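Local atomic coordinates of alternansucrase (Leuconostoc mesenteroides, PDB entry 6HVG), a protein that belongs to glycoside hydrolase family 70 and combines a TIM-barrel-type domain with cell-wall-binding-type repeats in one large multidomain chain. Residues W415-I421 against S431-R437. Numbering follows the deposited sequence.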
ATOM      1  N   TRP A 415     -31.480 -17.200  -3.731  1.00 54.60           N
ATOM      2  CA  TRP A 415     -32.884 -17.384  -4.024  1.00 52.03           C
ATOM      3  C   TRP A 415     -33.158 -18.884  -4.039  1.00 51.96           C
ATOM      4  O   TRP A 415     -32.273 -19.673  -4.391  1.00 48.42           O
ATOM      5  CB  TRP A 415     -33.226 -16.753  -5.377  1.00 52.93           C
ATOM      6  CG  TRP A 415     -33.276 -15.248  -5.359  1.00 52.60           C
ATOM      7  CD1 TRP A 415     -32.444 -14.402  -4.676  1.00 51.33           C
ATOM      8  CD2 TRP A 415     -34.199 -14.414  -6.068  1.00 51.46           C
ATOM      9  NE1 TRP A 415     -32.813 -13.111  -4.893  1.00 51.82           N
ATOM     10  CE2 TRP A 415     -33.886 -13.089  -5.749  1.00 52.35           C
ATOM     11  CE3 TRP A 415     -35.262 -14.661  -6.933  1.00 55.01           C
ATOM     12  CZ2 TRP A 415     -34.603 -12.002  -6.270  1.00 55.44           C
ATOM     13  CZ3 TRP A 415     -35.983 -13.576  -7.452  1.00 56.91           C
ATOM     14  CH2 TRP A 415     -35.636 -12.272  -7.126  1.00 56.76           C
ATOM     15  N   TYR A 416     -34.378 -19.264  -3.644  1.00 52.44           N
ATOM     16  CA  TYR A 416     -34.796 -20.663  -3.601  1.00 53.56           C
ATOM     17  C   TYR A 416     -36.163 -20.845  -4.258  1.00 56.48           C
ATOM     18  O   TYR A 416     -36.830 -19.863  -4.587  1.00 62.73           O
ATOM     19  CB  TYR A 416     -34.795 -21.202  -2.159  1.00 52.74           C
ATOM     20  CG  TYR A 416     -35.974 -20.791  -1.317  1.00 51.83           C
ATOM     21  CD1 TYR A 416     -36.147 -19.482  -0.921  1.00 51.69           C
ATOM     22  CD2 TYR A 416     -36.930 -21.727  -0.914  1.00 54.98           C
ATOM     23  CE1 TYR A 416     -37.236 -19.106  -0.152  1.00 55.04           C
ATOM     24  CE2 TYR A 416     -38.015 -21.360  -0.134  1.00 55.48           C
ATOM     25  CZ  TYR A 416     -38.162 -20.049   0.242  1.00 55.39           C
ATOM     26  OH  TYR A 416     -39.238 -19.673   1.016  1.00 57.20           O
ATOM     27  N   ARG A 417     -36.563 -22.102  -4.459  1.00 57.02           N
ATOM     28  CA  ARG A 417     -37.856 -22.426  -5.042  1.00 58.89           C
ATOM     29  C   ARG A 417     -38.818 -22.832  -3.941  1.00 57.98           C
ATOM     30  O   ARG A 417     -38.699 -23.931  -3.413  1.00 61.76           O
ATOM     31  CB  ARG A 417     -37.716 -23.566  -6.060  1.00 61.02           C
ATOM     32  CG  ARG A 417     -39.012 -23.912  -6.789  1.00 61.85           C
ATOM     33  CD  ARG A 417     -38.949 -25.241  -7.525  1.00 63.15           C
ATOM     34  NE  ARG A 417     -40.208 -25.527  -8.229  1.00 65.28           N
ATOM     35  CZ  ARG A 417     -40.466 -26.644  -8.904  1.00 63.77           C
ATOM     36  NH1 ARG A 417     -39.567 -27.619  -8.970  1.00 64.07           N
ATOM     37  NH2 ARG A 417     -41.630 -26.779  -9.522  1.00 61.19           N
ATOM     38  N   PRO A 418     -39.770 -21.954  -3.582  1.00 58.38           N
ATOM     39  CA  PRO A 418     -40.770 -22.383  -2.594  1.00 60.15           C
ATOM     40  C   PRO A 418     -41.744 -23.365  -3.195  1.00 60.38           C
ATOM     41  O   PRO A 418     -41.944 -23.344  -4.387  1.00 65.10           O
ATOM     42  CB  PRO A 418     -41.503 -21.080  -2.226  1.00 60.60           C
ATOM     43  CG  PRO A 418     -41.326 -20.215  -3.414  1.00 61.36           C
ATOM     44  CD  PRO A 418     -39.953 -20.540  -3.948  1.00 58.83           C
ATOM     45  N   THR A 419     -42.349 -24.207  -2.372  1.00 60.91           N
ATOM     46  CA  THR A 419     -43.325 -25.174  -2.857  1.00 63.76           C
ATOM     47  C   THR A 419     -44.431 -24.493  -3.686  1.00 66.00           C
ATOM     48  O   THR A 419     -44.707 -24.894  -4.820  1.00 68.06           O
ATOM     49  CB  THR A 419     -43.935 -25.966  -1.672  1.00 63.96           C
ATOM     50  OG1 THR A 419     -42.890 -26.649  -0.972  1.00 60.64           O
ATOM     51  CG2 THR A 419     -44.958 -26.993  -2.154  1.00 65.54           C
ATOM     52  N   ASP A 420     -45.051 -23.472  -3.097  1.00 66.83           N
ATOM     53  CA  ASP A 420     -46.113 -22.685  -3.751  1.00 69.94           C
ATOM     54  C   ASP A 420     -45.746 -21.194  -3.750  1.00 68.79           C
ATOM     55  O   ASP A 420     -44.869 -20.753  -2.992  1.00 65.86           O
ATOM     56  CB  ASP A 420     -47.473 -22.868  -3.042  1.00 70.95           C
ATOM     57  CG  ASP A 420     -47.976 -24.301  -3.070  1.00 71.59           C
ATOM     58  OD1 ASP A 420     -48.216 -24.859  -4.157  1.00 72.93           O
ATOM     59  OD2 ASP A 420     -48.159 -24.875  -1.978  1.00 75.19           O
ATOM     60  N   ILE A 421     -46.444 -20.441  -4.594  1.00 72.05           N
ATOM     61  CA  ILE A 421     -46.203 -19.018  -4.780  1.00 72.74           C
ATOM     62  C   ILE A 421     -47.534 -18.286  -4.630  1.00 75.78           C
ATOM     63  O   ILE A 421     -48.524 -18.647  -5.263  1.00 83.18           O
ATOM     64  CB  ILE A 421     -45.651 -18.732  -6.191  1.00 73.87           C
ATOM     65  CG1 ILE A 421     -44.207 -19.242  -6.338  1.00 73.11           C
ATOM     66  CG2 ILE A 421     -45.757 -17.236  -6.517  1.00 74.51           C
ATOM     67  CD1 ILE A 421     -43.156 -18.306  -5.796  1.00 73.54           C
ATOM     68  N   SER A 431     -45.313 -23.960  -7.669  1.00 75.12           N
ATOM     69  CA  SER A 431     -44.265 -23.258  -8.408  1.00 74.11           C
ATOM     70  C   SER A 431     -43.774 -24.057  -9.601  1.00 79.17           C
ATOM     71  O   SER A 431     -43.768 -25.295  -9.582  1.00 75.90           O
ATOM     72  CB  SER A 431     -43.072 -22.933  -7.499  1.00 69.56           C
ATOM     73  OG  SER A 431     -42.704 -24.059  -6.726  1.00 62.98           O
ATOM     74  N   THR A 432     -43.311 -23.321 -10.610  1.00 86.38           N
ATOM     75  CA  THR A 432     -42.631 -23.875 -11.775  1.00 89.03           C
ATOM     76  C   THR A 432     -41.154 -23.575 -11.627  1.00 88.74           C
ATOM     77  O   THR A 432     -40.784 -22.514 -11.128  1.00 96.68           O
ATOM     78  CB  THR A 432     -43.126 -23.208 -13.063  1.00 87.66           C
ATOM     79  OG1 THR A 432     -43.068 -21.784 -12.905  1.00 85.13           O
ATOM     80  CG2 THR A 432     -44.553 -23.622 -13.355  1.00 88.03           C
ATOM     81  N   GLU A 433     -40.313 -24.483 -12.105  1.00 89.68           N
ATOM     82  CA  GLU A 433     -38.861 -24.431 -11.872  1.00 89.41           C
ATOM     83  C   GLU A 433     -38.223 -23.041 -11.971  1.00 86.75           C
ATOM     84  O   GLU A 433     -37.255 -22.760 -11.275  1.00 88.61           O
ATOM     85  CB  GLU A 433     -38.161 -25.389 -12.842  1.00 95.06           C
ATOM     86  CG  GLU A 433     -38.318 -26.857 -12.445  1.00 97.15           C
ATOM     87  CD  GLU A 433     -38.319 -27.822 -13.627  1.00100.67           C
ATOM     88  OE1 GLU A 433     -37.450 -27.721 -14.524  1.00 96.35           O
ATOM     89  OE2 GLU A 433     -39.222 -28.675 -13.645  1.00107.41           O
ATOM     90  N   THR A 434     -38.778 -22.174 -12.813  1.00 87.09           N
ATOM     91  CA  THR A 434     -38.273 -20.802 -12.963  1.00 84.68           C
ATOM     92  C   THR A 434     -38.700 -19.833 -11.845  1.00 82.85           C
ATOM     93  O   THR A 434     -38.141 -18.742 -11.740  1.00 82.33           O
ATOM     94  CB  THR A 434     -38.736 -20.173 -14.297  1.00 88.21           C
ATOM     95  OG1 THR A 434     -40.142 -19.889 -14.232  1.00 88.84           O
ATOM     96  CG2 THR A 434     -38.432 -21.098 -15.495  1.00 86.97           C
ATOM     97  N   ASP A 435     -39.706 -20.204 -11.048  1.00 82.19           N
ATOM     98  CA  ASP A 435     -40.241 -19.343  -9.973  1.00 77.93           C
ATOM     99  C   ASP A 435     -39.352 -19.382  -8.739  1.00 75.27           C
ATOM    100  O   ASP A 435     -39.628 -20.077  -7.763  1.00 78.37           O
ATOM    101  CB  ASP A 435     -41.673 -19.760  -9.588  1.00 80.66           C
ATOM    102  CG  ASP A 435     -42.695 -19.374 -10.624  1.00 81.91           C
ATOM    103  OD1 ASP A 435     -42.497 -18.346 -11.300  1.00 84.01           O
ATOM    104  OD2 ASP A 435     -43.690 -20.119 -10.781  1.00 84.26           O
ATOM    105  N   MET A 436     -38.277 -18.621  -8.796  1.00 73.14           N
ATOM    106  CA  MET A 436     -37.299 -18.577  -7.721  1.00 70.61           C
ATOM    107  C   MET A 436     -37.616 -17.354  -6.887  1.00 64.84           C
ATOM    108  O   MET A 436     -38.044 -16.332  -7.416  1.00 65.24           O
ATOM    109  CB  MET A 436     -35.883 -18.510  -8.298  1.00 72.62           C
ATOM    110  CG  MET A 436     -35.468 -19.807  -8.962  1.00 74.27           C
ATOM    111  SD  MET A 436     -34.949 -21.005  -7.708  1.00 78.38           S
ATOM    112  CE  MET A 436     -34.099 -22.221  -8.705  1.00 78.24           C
ATOM    113  N   ARG A 437     -37.446 -17.453  -5.577  1.00 59.12           N
ATOM    114  CA  ARG A 437     -37.703 -16.327  -4.695  1.00 58.74           C
ATOM    115  C   ARG A 437     -36.544 -16.166  -3.710  1.00 58.43           C
ATOM    116  O   ARG A 437     -35.850 -17.124  -3.414  1.00 60.53           O
ATOM    117  CB  ARG A 437     -39.023 -16.527  -3.937  1.00 59.60           C
ATOM    118  CG  ARG A 437     -40.287 -16.319  -4.767  1.00 62.32           C
ATOM    119  CD  ARG A 437     -40.460 -14.852  -5.163  1.00 65.29           C
ATOM    120  NE  ARG A 437     -41.679 -14.557  -5.929  1.00 65.51           N
ATOM    121  CZ  ARG A 437     -41.857 -14.843  -7.218  1.00 64.73           C
ATOM    122  NH1 ARG A 437     -40.912 -15.485  -7.908  1.00 63.28           N
ATOM    123  NH2 ARG A 437     -43.002 -14.542  -7.815  1.00 66.10           N
TER
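Two backbone hydrogen bonds fix the register here: Y416 N donates to R437 O at 2.6 Å, and R437 N donates to Y416 O at 2.7 Å, the reciprocal bonding of an antiparallel hydrogen-bonded pair. The second cluster gathers on S431. Its N reaches T419 O at 3.1 Å, its OG lies 2.6 Å from P418 O and 2.9 Å from T419 O, and the extended R417 side chain comes across to bind it twice, NH2 to S431 O at 2.6 Å and NE to S431 OG at 3.3 Å. Between these clusters, 431-437 folds back through a type I turn, closed by D435 N to T432 O at 2.6 Å and braced by T432 N and OG1, both hydrogen-bonded to D435 OD2.

I421 sets CD1 over one face of the R437 guanidinium and 3.6 Å from R437 CG, while CE3 of W415 lies 4.1 Å from M436 CB. R437 also forms a salt bridge with E489 of helix 474-495, and R502 makes a cation-pi contact with W415, tying the pair to neighbouring helices. Far from the chain's centre, a two-stranded antiparallel ladder, 415-416 with 437-438, closes off a segment containing the beta hairpin of 420-423 and 427-430.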